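Local atomic coordinates of transcriptional regulator of the TetR/AcrR family (PDB entry 3DCF), a protein that probably binds regulatory DNA and controls transcription as a TetR/AcrR-family repressor. Residues A[141-144]-A[145-148]. Numbering follows the deposited sequence.
Sequences EREM and RKRE
The guanidinium of Arg145 is shared by two carboxylates of its own helix, Glu141 one turn before it and Glu148 nearly one turn after, in a salt-bridge network along helix 138-164 of the TetR-type C-terminal domain. On the Glu141 side, NH1 of Arg145 reaches OE1 at 3.3 Å in a weak, bent bond, the two side chains running alongside each other with their flat groups turned 42° apart. A water in the guanidinium plane accepts from Arg145 NH2 and donates weakly to Glu141 OE1, giving this pair a second link. On the other side, OE2 of Glu148 takes weak bonds from both NE and NH2 of Arg145, the latter at 3.0 Å. Arg145 CG stands anti to the carbonyl carbon (chi1 -60°), and further bends at chi2 and chi3 fold the chain back over the helix, where NH2 lies 3.4 Å from Met144 CB. Shortening Arg145 to an alanine removes the guanidinium and would probably leave the Glu141 and Glu148 carboxylates without the positive charge that joins them. Four i to i+4 backbone bonds run through the segment, among them Arg145 N to Glu141 O at 3.0 Å. The selenomethionine at Met144 is buried, touching Asn84 of helix 75-98 and Phe129 of helix 123-130, which also meets Arg145 and Glu148. Elsewhere on the helix, Glu143 lies near two basic chains. Its OE1 forms a salt bridge with Lys146 NZ at 3.0 Å, though the hydrogen bond within it is weak, whereas OE2 lies 4.2 Å from Arg147 NH1, beyond a salt bridge and well out of the guanidinium plane, with only the charges near each other. The aliphatic part of Arg147 lies against the same glutamate, CD being 3.6 Å from Glu143 OE2.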
loop_
_atom_site.group_PDB
_atom_site.type_symbol
_atom_site.label_atom_id
_atom_site.label_comp_id
_atom_site.label_asym_id
_atom_site.label_seq_id
_atom_site.Cartn_x
_atom_site.Cartn_y
_atom_site.Cartn_z
ATOM N N GLU A 141 -4.360 -18.050 -6.121
ATOM C CA GLU A 141 -4.517 -16.951 -5.159
ATOM C C GLU A 141 -4.284 -17.474 -3.736
ATOM O O GLU A 141 -3.577 -16.829 -2.962
ATOM C CB GLU A 141 -5.897 -16.280 -5.251
ATOM C CG GLU A 141 -6.205 -15.530 -6.557
ATOM C CD GLU A 141 -5.466 -14.208 -6.741
ATOM O OE1 GLU A 141 -4.647 -13.820 -5.879
ATOM O OE2 GLU A 141 -5.719 -13.549 -7.773
ATOM N N ARG A 142 -4.866 -18.637 -3.412
ATOM C CA ARG A 142 -4.690 -19.286 -2.095
ATOM C C ARG A 142 -3.222 -19.494 -1.743
ATOM O O ARG A 142 -2.821 -19.285 -0.589
ATOM C CB ARG A 142 -5.450 -20.628 -1.997
ATOM C CG ARG A 142 -6.983 -20.479 -1.955
ATOM C CD ARG A 142 -7.740 -21.781 -1.674
ATOM N NE ARG A 142 -7.639 -22.158 -0.270
ATOM C CZ ARG A 142 -6.832 -23.082 0.265
ATOM N NH1 ARG A 142 -6.014 -23.851 -0.463
ATOM N NH2 ARG A 142 -6.876 -23.269 1.589
ATOM N N GLU A 143 -2.434 -19.885 -2.744
ATOM C CA GLU A 143 -0.990 -20.074 -2.589
ATOM C C GLU A 143 -0.301 -18.747 -2.244
ATOM O O GLU A 143 0.546 -18.728 -1.359
ATOM C CB GLU A 143 -0.378 -20.696 -3.855
ATOM C CG GLU A 143 1.097 -21.127 -3.767
ATOM C CD GLU A 143 1.373 -22.195 -2.728
ATOM O OE1 GLU A 143 0.458 -22.982 -2.406
ATOM O OE2 GLU A 143 2.525 -22.265 -2.247
HETATM N N MSE A 144 -0.686 -17.658 -2.924
HETATM C CA MSE A 144 -0.152 -16.314 -2.635
HETATM C C MSE A 144 -0.490 -15.866 -1.214
HETATM O O MSE A 144 0.378 -15.308 -0.534
HETATM C CB MSE A 144 -0.643 -15.253 -3.631
HETATM C CG MSE A 144 -0.255 -15.458 -5.086
HETATM SE SE MSE A 144 1.655 -15.666 -5.439
HETATM C CE MSE A 144 1.940 -17.611 -4.925
ATOM N N ARG A 145 -1.729 -16.116 -0.769
ATOM C CA ARG A 145 -2.142 -15.796 0.616
ATOM C C ARG A 145 -1.309 -16.563 1.651
ATOM O O ARG A 145 -0.930 -15.985 2.673
ATOM C CB ARG A 145 -3.648 -16.028 0.850
ATOM C CG ARG A 145 -4.623 -15.199 -0.027
ATOM C CD ARG A 145 -4.470 -13.655 0.065
ATOM N NE ARG A 145 -3.260 -13.157 -0.600
ATOM C CZ ARG A 145 -3.123 -12.864 -1.900
ATOM N NH1 ARG A 145 -4.133 -12.983 -2.766
ATOM N NH2 ARG A 145 -1.937 -12.435 -2.350
ATOM N N LYS A 146 -1.006 -17.836 1.369
ATOM C CA LYS A 146 -0.177 -18.663 2.249
ATOM C C LYS A 146 1.249 -18.112 2.387
ATOM O O LYS A 146 1.786 -18.123 3.493
ATOM C CB LYS A 146 -0.156 -20.120 1.763
ATOM C CG LYS A 146 0.728 -21.119 2.565
ATOM C CD LYS A 146 0.411 -22.597 2.213
ATOM C CE LYS A 146 0.616 -22.931 0.707
ATOM N NZ LYS A 146 0.190 -24.313 0.300
ATOM N N ARG A 147 1.841 -17.618 1.291
ATOM C CA ARG A 147 3.214 -17.057 1.335
ATOM C C ARG A 147 3.242 -15.722 2.094
ATOM O O ARG A 147 4.188 -15.487 2.842
ATOM C CB ARG A 147 3.882 -16.915 -0.046
ATOM C CG ARG A 147 3.785 -18.129 -1.009
ATOM C CD ARG A 147 3.867 -19.540 -0.364
ATOM N NE ARG A 147 5.176 -19.825 0.211
ATOM C CZ ARG A 147 6.251 -20.247 -0.466
ATOM N NH1 ARG A 147 6.228 -20.446 -1.790
ATOM N NH2 ARG A 147 7.387 -20.467 0.195
ATOM N N GLU A 148 2.227 -14.865 1.895
ATOM C CA GLU A 148 2.073 -13.611 2.671
ATOM C C GLU A 148 2.010 -13.916 4.180
ATOM O O GLU A 148 2.644 -13.214 4.973
ATOM C CB GLU A 148 0.798 -12.818 2.306
ATOM C CG GLU A 148 0.785 -12.019 0.995
ATOM C CD GLU A 148 -0.300 -10.886 0.987
ATOM O OE1 GLU A 148 -0.362 -10.070 1.938
ATOM O OE2 GLU A 148 -1.070 -10.769 0.012
HETATM O O HOH W 1 -1.849 -12.010 -5.589
#